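Local coordinates for protein superoxide dismutase [Fe] (Sulfolobus solfataricus, PDB 1WB7) that destroys superoxide radicals, converting them to hydrogen peroxide and oxygen at a single iron ion bound in each subunit of a homotetramer, at residues A[37-40]-A[41-45]; A[58-61]-A[62-66]; A[91-94]-A[95-98]; A[116-119]-A[120-124]. The protein carries 1 engineered substitution. All coordinates share one frame; numbering follows the deposited sequence.

How the contacts relate
Contacts 1 and 4 are short runs inside helices, each with one side buried; contact 2 is a surface loop, and contact 3 a loop partly buried at its base. Contacts 1 and 2 belong to the helical hairpin, 37-45 inside helix 27-57 beside the iron and 58-66 in the link to helix 67-89, their centres about 24 Å apart. Contact 3 follows the end of helix 67-89, and contact 4, its centre about 18 Å from that of contact 3, lies on helix 116-128 against the sheet. Imidazole and phenyl rings dominate contact 1, backbone turns and glycines contacts 2 and 3, and phenylalanines with an arginine-glutamine pair contact 4.

Contact 1 of 4, residues A[37-40]-A[41-45]. Engineered in segment 41-45: Phe41 (natural residue Tyr).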
loop_
_atom_site.group_PDB
_atom_site.type_symbol
_atom_site.label_atom_id
_atom_site.label_comp_id
_atom_site.label_asym_id
_atom_site.label_seq_id
_atom_site.Cartn_x
_atom_site.Cartn_y
_atom_site.Cartn_z
ATOM N N HIS A 37 -2.662 -22.370 -5.436
ATOM C CA HIS A 37 -2.326 -21.130 -4.750
ATOM C C HIS A 37 -1.502 -21.277 -3.466
ATOM O O HIS A 37 -0.421 -20.697 -3.355
ATOM C CB HIS A 37 -3.609 -20.347 -4.466
ATOM C CG HIS A 37 -4.291 -19.852 -5.702
ATOM N ND1 HIS A 37 -3.859 -18.744 -6.398
ATOM C CD2 HIS A 37 -5.357 -20.334 -6.386
ATOM C CE1 HIS A 37 -4.628 -18.564 -7.458
ATOM N NE2 HIS A 37 -5.545 -19.515 -7.473
ATOM N N HIS A 38 -1.989 -22.048 -2.499
ATOM C CA HIS A 38 -1.244 -22.200 -1.248
ATOM C C HIS A 38 0.145 -22.796 -1.482
ATOM O O HIS A 38 1.142 -22.289 -0.966
ATOM C CB HIS A 38 -2.032 -23.056 -0.248
ATOM C CG HIS A 38 -1.481 -23.019 1.145
ATOM N ND1 HIS A 38 -2.160 -23.538 2.227
ATOM C CD2 HIS A 38 -0.318 -22.528 1.633
ATOM C CE1 HIS A 38 -1.440 -23.367 3.321
ATOM N NE2 HIS A 38 -0.317 -22.758 2.989
ATOM N N LYS A 39 0.214 -23.869 -2.261
ATOM C CA LYS A 39 1.499 -24.492 -2.553
ATOM C C LYS A 39 2.428 -23.470 -3.213
ATOM O O LYS A 39 3.632 -23.456 -2.961
ATOM C CB LYS A 39 1.298 -25.696 -3.476
ATOM C CG LYS A 39 2.574 -26.471 -3.790
ATOM C CD LYS A 39 2.234 -27.788 -4.480
ATOM C CE LYS A 39 1.358 -28.656 -3.579
ATOM N NZ LYS A 39 0.860 -29.900 -4.240
ATOM N N GLY A 40 1.862 -22.608 -4.056
ATOM C CA GLY A 40 2.669 -21.596 -4.713
ATOM C C GLY A 40 3.345 -20.652 -3.732
ATOM O O GLY A 40 4.463 -20.189 -3.973
ATOM N N PHE A 41 2.677 -20.367 -2.617
ATOM C CA PHE A 41 3.231 -19.463 -1.607
ATOM C C PHE A 41 4.359 -20.102 -0.830
ATOM O O PHE A 41 5.360 -19.458 -0.525
ATOM C CB PHE A 41 2.134 -19.002 -0.647
ATOM C CG PHE A 41 1.102 -18.145 -1.297
ATOM C CD1 PHE A 41 1.468 -16.955 -1.921
ATOM C CD2 PHE A 41 -0.228 -18.540 -1.332
ATOM C CE1 PHE A 41 0.520 -16.172 -2.579
ATOM C CE2 PHE A 41 -1.185 -17.768 -1.989
ATOM C CZ PHE A 41 -0.811 -16.585 -2.612
ATOM N N VAL A 42 4.190 -21.376 -0.498
ATOM C CA VAL A 42 5.219 -22.101 0.223
ATOM C C VAL A 42 6.475 -22.107 -0.650
ATOM O O VAL A 42 7.571 -21.789 -0.187
ATOM C CB VAL A 42 4.775 -23.550 0.497
ATOM C CG1 VAL A 42 5.876 -24.308 1.235
ATOM C CG2 VAL A 42 3.486 -23.540 1.314
ATOM N N ASN A 43 6.299 -22.453 -1.922
ATOM C CA ASN A 43 7.407 -22.502 -2.871
ATOM C C ASN A 43 8.036 -21.130 -3.084
ATOM O O ASN A 43 9.258 -20.996 -3.110
ATOM C CB ASN A 43 6.917 -23.065 -4.211
ATOM C CG ASN A 43 6.605 -24.546 -4.138
ATOM O OD1 ASN A 43 6.016 -25.117 -5.057
ATOM N ND2 ASN A 43 7.007 -25.180 -3.045
ATOM N N GLY A 44 7.194 -20.112 -3.237
ATOM C CA GLY A 44 7.698 -18.768 -3.439
ATOM C C GLY A 44 8.481 -18.276 -2.240
ATOM O O GLY A 44 9.524 -17.641 -2.385
ATOM N N ALA A 45 7.975 -18.563 -1.045
ATOM C CA ALA A 45 8.648 -18.153 0.178
ATOM C C ALA A 45 10.001 -18.850 0.286
ATOM O O ALA A 45 11.021 -18.216 0.554
ATOM C CB ALA A 45 7.782 -18.492 1.394
#
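Residues 37-45 form one continuous run of helix, in which Val42 N bonds His38 O (3.2 Å) and Asn43 N bonds Lys39 O almost straight (3.0 Å, 171° at the hydrogen). Gly44 N takes Gly40 O at 2.8 Å. The bond from Phe41 N to His37 O is more bent, 139° at the hydrogen, and the same N-H is weakly shared with His38 O. Phe41, an engineered replacement of the natural tyrosine, sets its ring beside the preceding turn: CG lies anti to its own carbonyl carbon (chi1 -66°), which brings CD2 to 3.0 Å from His37 O, an oblique approach to the ring. On the next flank, Val42 CG2 reaches the imidazole of His38 at CD2 (3.9 Å), again obliquely. Lys39 and Asn43 run side by side in the same direction, with Lys39 CG 3.9 Å from Asn43 OD1, along the more exposed flank. The polar ends of the two histidines are held from outside: His38 ND1 by Trp88 NE1 and its NE2 by His81, which should fix the rotation of the ring, and His37 NE2 by the hydroxyl of Tyr177 of the second subunit. His37 also stacks on the iron ligand His174, and the Phe41 ring meets His84, another ligand, so this part of the helix supplies second-shell residues to the metal site. Val42 and Ala45 pack on helix 67-89, the partner in the family's alpha-hairpin, with His38 and Phe41 touching the same helix and Leu11 covering Lys39 and Val42.

Contact 2 of 4, residues A[58-61]-A[62-66]; sequences GDLQ and TGQYD
Thr62 follows Gln61 as the second position of a tight turn, where the chain begins to reverse. Gly63 comes next with positive phi, the third position of this type II beta turn, which runs from Gln61 to Gln64 in the connection between helices 27-57 and 67-89, at the far end of the alpha-hairpin. The carbonyl of Gly63 accepts a hydrogen bond from Arg51 of the third subunit. Gln64 closes the turn: its N bonds Gln61 O at 2.9 Å, with the hydrogen angle bent to 135°. The Gln64 side chain then extends beside that of Gln61, both pointing the same way, with amide planes 27° apart. Tyr65 directs its ring toward the backbone of Leu60 and Gln61; CG sits between the backbone N and the carbonyl carbon (chi1 67°), placing CD2 3.5 Å from Gln61 O, which lies at the ring edge near its plane. The same CD2 is 4.2 Å from Leu60 CB, an apolar touch, while Tyr65 OH is hydrogen-bonded to Glu125 of the fourth subunit. Asp66 stands at the N-cap position of helix 67-89 without capping it by its side chain, and forms a salt bridge with Arg51 of the third subunit.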
loop_
_atom_site.group_PDB
_atom_site.type_symbol
_atom_site.label_atom_id
_atom_site.label_comp_id
_atom_site.label_asym_id
_atom_site.label_seq_id
_atom_site.Cartn_x
_atom_site.Cartn_y
_atom_site.Cartn_z
ATOM N N GLY A 58 26.890 -14.045 1.143
ATOM C CA GLY A 58 27.744 -13.284 0.258
ATOM C C GLY A 58 27.927 -13.926 -1.103
ATOM O O GLY A 58 28.710 -13.436 -1.912
ATOM N N ASP A 59 27.222 -15.022 -1.362
ATOM C CA ASP A 59 27.337 -15.684 -2.654
ATOM C C ASP A 59 26.715 -14.786 -3.718
ATOM O O ASP A 59 27.020 -14.897 -4.903
ATOM C CB ASP A 59 26.665 -17.056 -2.613
ATOM C CG ASP A 59 27.359 -18.001 -1.650
ATOM O OD1 ASP A 59 28.607 -17.995 -1.622
ATOM O OD2 ASP A 59 26.670 -18.753 -0.927
ATOM N N LEU A 60 25.825 -13.904 -3.275
ATOM C CA LEU A 60 25.203 -12.920 -4.149
ATOM C C LEU A 60 25.795 -11.626 -3.628
ATOM O O LEU A 60 25.459 -11.196 -2.529
ATOM C CB LEU A 60 23.687 -12.883 -3.965
ATOM C CG LEU A 60 22.840 -13.952 -4.650
ATOM C CD1 LEU A 60 21.387 -13.804 -4.211
ATOM C CD2 LEU A 60 22.970 -13.811 -6.160
ATOM N N GLN A 61 26.693 -11.014 -4.389
ATOM C CA GLN A 61 27.299 -9.778 -3.927
ATOM C C GLN A 61 26.568 -8.523 -4.367
ATOM O O GLN A 61 25.601 -8.580 -5.126
ATOM C CB GLN A 61 28.765 -9.701 -4.353
ATOM C CG GLN A 61 29.039 -10.081 -5.785
ATOM C CD GLN A 61 30.046 -11.220 -5.889
ATOM O OE1 GLN A 61 30.598 -11.483 -6.956
ATOM N NE2 GLN A 61 30.281 -11.904 -4.774
ATOM N N THR A 62 27.033 -7.391 -3.853
ATOM C CA THR A 62 26.452 -6.096 -4.165
ATOM C C THR A 62 26.218 -5.966 -5.662
ATOM O O THR A 62 27.113 -6.234 -6.460
ATOM C CB THR A 62 27.390 -4.963 -3.716
ATOM O OG1 THR A 62 27.765 -5.177 -2.352
ATOM C CG2 THR A 62 26.702 -3.609 -3.842
ATOM N N GLY A 63 25.008 -5.561 -6.038
ATOM C CA GLY A 63 24.693 -5.389 -7.445
ATOM C C GLY A 63 24.126 -6.633 -8.089
ATOM O O GLY A 63 23.818 -6.645 -9.280
ATOM N N GLN A 64 23.979 -7.689 -7.304
ATOM C CA GLN A 64 23.444 -8.931 -7.825
ATOM C C GLN A 64 22.115 -9.261 -7.193
ATOM O O GLN A 64 21.663 -10.401 -7.244
ATOM C CB GLN A 64 24.441 -10.065 -7.599
ATOM C CG GLN A 64 25.695 -9.901 -8.435
ATOM C CD GLN A 64 26.701 -11.013 -8.235
ATOM O OE1 GLN A 64 27.692 -11.091 -8.953
ATOM N NE2 GLN A 64 26.457 -11.872 -7.254
ATOM N N TYR A 65 21.485 -8.255 -6.601
ATOM C CA TYR A 65 20.189 -8.443 -5.970
ATOM C C TYR A 65 19.624 -7.095 -5.552
ATOM O O TYR A 65 20.359 -6.129 -5.374
ATOM C CB TYR A 65 20.316 -9.351 -4.738
ATOM C CG TYR A 65 21.109 -8.737 -3.606
ATOM C CD1 TYR A 65 20.474 -8.015 -2.595
ATOM C CD2 TYR A 65 22.499 -8.865 -3.553
ATOM C CE1 TYR A 65 21.207 -7.434 -1.552
ATOM C CE2 TYR A 65 23.239 -8.293 -2.527
ATOM C CZ TYR A 65 22.588 -7.577 -1.528
ATOM O OH TYR A 65 23.325 -7.001 -0.513
ATOM N N ASP A 66 18.308 -7.039 -5.404
ATOM C CA ASP A 66 17.642 -5.821 -4.988
ATOM C C ASP A 66 16.859 -6.246 -3.763
ATOM O O ASP A 66 15.789 -6.849 -3.862
ATOM C CB ASP A 66 16.744 -5.332 -6.113
ATOM C CG ASP A 66 17.518 -5.099 -7.392
ATOM O OD1 ASP A 66 18.062 -3.998 -7.570
ATOM O OD2 ASP A 66 17.607 -6.033 -8.213
#

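Contact 3 of 4, residues A[91-94]-A[95-98]; sequences MAPS and GKGG
A tight, glycine-rich loop reversal brings Ala92 and Pro93 against Lys96 and Gly97, in the connection between helices 67-89 and 103-113. Its central bond runs from Gly97 N to Pro93 O (2.7 Å), the donor tilted 33° from the carbonyl plane. Gly97, without a side chain, lets its CA come within 3.5 Å of Ala92 O in a CA-H...O contact, a weaker, additional link between the two backbones. The methyl of Ala92 meets Lys96 at its CB, 4.0 Å away. Lys96 starts out with CG anti to its own N (chi1 -165°) and bends twice near its end, which brings NZ to 3.8 Å from Pro93 CG, at the outer corner of the ring. At the tip, a water donates to Ser94 O and accepts from Lys96 N, the second bond long at 3.3 Å, while Gly95 N bonds Gly97 O. The base is tied to the loop before helix 197-205 by backbone bonds from Ala92 to Val194 and from Gly98 to Val195, and Met91 packs on Tyr16, Leu21 and Val194. The bond spanning Pro93 to Gly97 closes a five-residue alpha-turn, with a single beta bridge between Ser94 and Gly97.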
loop_
_atom_site.group_PDB
_atom_site.type_symbol
_atom_site.label_atom_id
_atom_site.label_comp_id
_atom_site.label_asym_id
_atom_site.label_seq_id
_atom_site.Cartn_x
_atom_site.Cartn_y
_atom_site.Cartn_z
ATOM N N MET A 91 -12.099 -23.301 8.858
ATOM C CA MET A 91 -13.328 -23.807 8.266
ATOM C C MET A 91 -13.483 -25.304 8.529
ATOM O O MET A 91 -12.528 -25.983 8.898
ATOM C CB MET A 91 -13.348 -23.543 6.757
ATOM C CG MET A 91 -13.331 -22.072 6.386
ATOM S SD MET A 91 -13.497 -21.817 4.618
ATOM C CE MET A 91 -11.893 -22.445 4.043
ATOM N N ALA A 92 -14.696 -25.809 8.332
ATOM C CA ALA A 92 -14.982 -27.219 8.553
ATOM C C ALA A 92 -16.274 -27.576 7.828
ATOM O O ALA A 92 -17.144 -26.728 7.652
ATOM C CB ALA A 92 -15.123 -27.497 10.057
ATOM N N PRO A 93 -16.415 -28.839 7.395
ATOM C CA PRO A 93 -17.646 -29.222 6.695
ATOM C C PRO A 93 -18.879 -28.865 7.521
ATOM O O PRO A 93 -18.829 -28.884 8.752
ATOM C CB PRO A 93 -17.481 -30.729 6.499
ATOM C CG PRO A 93 -16.573 -31.132 7.635
ATOM C CD PRO A 93 -15.564 -30.012 7.654
ATOM N N SER A 94 -19.972 -28.518 6.843
ATOM C CA SER A 94 -21.208 -28.153 7.530
ATOM C C SER A 94 -21.511 -29.182 8.617
ATOM O O SER A 94 -21.400 -30.390 8.400
ATOM C CB SER A 94 -22.372 -28.080 6.541
ATOM O OG SER A 94 -23.501 -27.496 7.167
ATOM N N GLY A 95 -21.903 -28.692 9.786
ATOM C CA GLY A 95 -22.170 -29.565 10.913
ATOM C C GLY A 95 -21.072 -29.205 11.885
ATOM O O GLY A 95 -21.299 -28.498 12.877
ATOM N N LYS A 96 -19.876 -29.684 11.568
ATOM C CA LYS A 96 -18.702 -29.398 12.366
ATOM C C LYS A 96 -18.453 -27.891 12.200
ATOM O O LYS A 96 -18.000 -27.225 13.124
ATOM C CB LYS A 96 -17.525 -30.214 11.843
ATOM C CG LYS A 96 -16.342 -30.293 12.785
ATOM C CD LYS A 96 -15.211 -31.142 12.198
ATOM C CE LYS A 96 -15.601 -32.617 12.049
ATOM N NZ LYS A 96 -16.671 -32.855 11.039
ATOM N N GLY A 97 -18.773 -27.376 11.010
ATOM C CA GLY A 97 -18.626 -25.962 10.699
ATOM C C GLY A 97 -19.979 -25.263 10.677
ATOM O O GLY A 97 -21.024 -25.912 10.592
ATOM N N GLY A 98 -19.965 -23.938 10.760
ATOM C CA GLY A 98 -21.204 -23.182 10.747
ATOM C C GLY A 98 -21.802 -23.036 12.132
ATOM O O GLY A 98 -21.202 -23.444 13.130
HETATM O O HOH W 1 -19.606 -32.141 9.453
#

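Contact 4 of 4, residues A[116-119]-A[120-124]; sequences FDRF and KQVFT
The guanidinium of Arg118 carries Val122 CG2 3.7 Å above the centre of one face and meets Gln121 OE1 at its edge. Arg118 NH1 donates to that oxygen at 3.0 Å; Gln121 OE1 lies close to the guanidinium plane, but the donor stands 61° out of the amide plane, off the lone pairs, and the two planes are 74° apart. A bend at chi2 (47°) turns the arginine toward the helix's C-terminal end and both partners. The phenyl ring of Phe119 has Phe123 CB over one face, offset toward the rim. The two side chains run side by side, their ring planes oblique, Phe119 CZ touching Phe123 CD1 at 3.9 Å. Lys120 crosses the Phe116 ring obliquely, its CD 3.5 Å from Phe116 CE2, and forms a cation-pi pair with Trp192. Backbone bonds of a regular alpha-helix link the segments, among them Lys120 N to Phe116 O (2.8 Å). Lys120 O is gripped twice, by Thr124 N and, from the opposite face of its plane, by Thr124 OG1 at 2.8 Å, which also bonds Trp192 NE1. Phe119, Val122 and Phe123 cover Ile149 of the sheet, while Arg118 NE and NH2 bond Val56 O and Val55 O of the fourth subunit. The helix thus turns an apolar flank to its sheet and a polar one to the tetramer interface, where Gln121, holding NH1, probably helps orient the guanidinium.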
loop_
_atom_site.group_PDB
_atom_site.type_symbol
_atom_site.label_atom_id
_atom_site.label_comp_id
_atom_site.label_asym_id
_atom_site.label_seq_id
_atom_site.Cartn_x
_atom_site.Cartn_y
_atom_site.Cartn_z
ATOM N N PHE A 116 -24.186 -12.162 18.637
ATOM C CA PHE A 116 -23.523 -12.766 17.499
ATOM C C PHE A 116 -24.161 -12.215 16.220
ATOM O O PHE A 116 -23.462 -11.915 15.253
ATOM C CB PHE A 116 -23.677 -14.288 17.546
ATOM C CG PHE A 116 -23.179 -14.976 16.311
ATOM C CD1 PHE A 116 -21.834 -14.919 15.966
ATOM C CD2 PHE A 116 -24.061 -15.642 15.468
ATOM C CE1 PHE A 116 -21.374 -15.514 14.790
ATOM C CE2 PHE A 116 -23.606 -16.242 14.291
ATOM C CZ PHE A 116 -22.260 -16.174 13.955
ATOM N N ASP A 117 -25.487 -12.082 16.212
ATOM C CA ASP A 117 -26.192 -11.565 15.036
ATOM C C ASP A 117 -25.653 -10.203 14.622
ATOM O O ASP A 117 -25.403 -9.945 13.442
ATOM C CB ASP A 117 -27.690 -11.412 15.307
ATOM C CG ASP A 117 -28.456 -12.705 15.134
ATOM O OD1 ASP A 117 -27.900 -13.655 14.553
ATOM O OD2 ASP A 117 -29.625 -12.763 15.568
ATOM N N ARG A 118 -25.491 -9.317 15.594
ATOM C CA ARG A 118 -24.991 -8.000 15.272
ATOM C C ARG A 118 -23.567 -8.136 14.739
ATOM O O ARG A 118 -23.229 -7.576 13.699
ATOM C CB ARG A 118 -25.032 -7.096 16.503
ATOM C CG ARG A 118 -24.630 -5.653 16.215
ATOM C CD ARG A 118 -25.333 -5.111 14.978
ATOM N NE ARG A 118 -24.892 -3.753 14.668
ATOM C CZ ARG A 118 -24.959 -3.202 13.461
ATOM N NH1 ARG A 118 -25.450 -3.892 12.444
ATOM N NH2 ARG A 118 -24.534 -1.965 13.266
ATOM N N PHE A 119 -22.739 -8.904 15.440
ATOM C CA PHE A 119 -21.364 -9.110 15.002
ATOM C C PHE A 119 -21.313 -9.585 13.548
ATOM O O PHE A 119 -20.544 -9.063 12.742
ATOM C CB PHE A 119 -20.658 -10.148 15.878
ATOM C CG PHE A 119 -19.353 -10.619 15.302
ATOM C CD1 PHE A 119 -18.239 -9.790 15.308
ATOM C CD2 PHE A 119 -19.262 -11.866 14.687
ATOM C CE1 PHE A 119 -17.048 -10.188 14.706
ATOM C CE2 PHE A 119 -18.080 -12.276 14.082
ATOM C CZ PHE A 119 -16.968 -11.434 14.089
ATOM N N LYS A 120 -22.125 -10.582 13.224
ATOM C CA LYS A 120 -22.163 -11.120 11.869
ATOM C C LYS A 120 -22.425 -10.015 10.859
ATOM O O LYS A 120 -21.780 -9.959 9.816
ATOM C CB LYS A 120 -23.258 -12.176 11.738
ATOM C CG LYS A 120 -22.745 -13.582 11.531
ATOM C CD LYS A 120 -23.887 -14.548 11.217
ATOM C CE LYS A 120 -24.509 -14.245 9.862
ATOM N NZ LYS A 120 -25.590 -15.219 9.509
ATOM N N GLN A 121 -23.381 -9.145 11.174
ATOM C CA GLN A 121 -23.733 -8.034 10.297
ATOM C C GLN A 121 -22.557 -7.101 10.064
ATOM O O GLN A 121 -22.215 -6.789 8.925
ATOM C CB GLN A 121 -24.875 -7.211 10.895
ATOM C CG GLN A 121 -26.211 -7.902 10.947
ATOM C CD GLN A 121 -27.304 -6.948 11.375
ATOM O OE1 GLN A 121 -27.216 -6.321 12.427
ATOM N NE2 GLN A 121 -28.337 -6.824 10.551
ATOM N N VAL A 122 -21.947 -6.648 11.155
ATOM C CA VAL A 122 -20.816 -5.735 11.072
ATOM C C VAL A 122 -19.629 -6.356 10.342
ATOM O O VAL A 122 -18.958 -5.680 9.562
ATOM C CB VAL A 122 -20.376 -5.274 12.477
ATOM C CG1 VAL A 122 -19.144 -4.386 12.384
ATOM C CG2 VAL A 122 -21.519 -4.522 13.143
ATOM N N PHE A 123 -19.381 -7.640 10.579
ATOM C CA PHE A 123 -18.263 -8.321 9.931
ATOM C C PHE A 123 -18.519 -8.458 8.437
ATOM O O PHE A 123 -17.635 -8.225 7.618
ATOM C CB PHE A 123 -18.057 -9.719 10.522
ATOM C CG PHE A 123 -16.749 -10.349 10.130
ATOM C CD1 PHE A 123 -15.570 -10.008 10.792
ATOM C CD2 PHE A 123 -16.685 -11.252 9.077
ATOM C CE1 PHE A 123 -14.350 -10.556 10.410
ATOM C CE2 PHE A 123 -15.470 -11.806 8.683
ATOM C CZ PHE A 123 -14.297 -11.457 9.351
ATOM N N THR A 124 -19.734 -8.860 8.095
ATOM C CA THR A 124 -20.119 -9.040 6.707
ATOM C C THR A 124 -20.018 -7.701 5.981
ATOM O O THR A 124 -19.503 -7.618 4.866
ATOM C CB THR A 124 -21.555 -9.596 6.626
ATOM O OG1 THR A 124 -21.585 -10.892 7.235
ATOM C CG2 THR A 124 -22.022 -9.714 5.181
#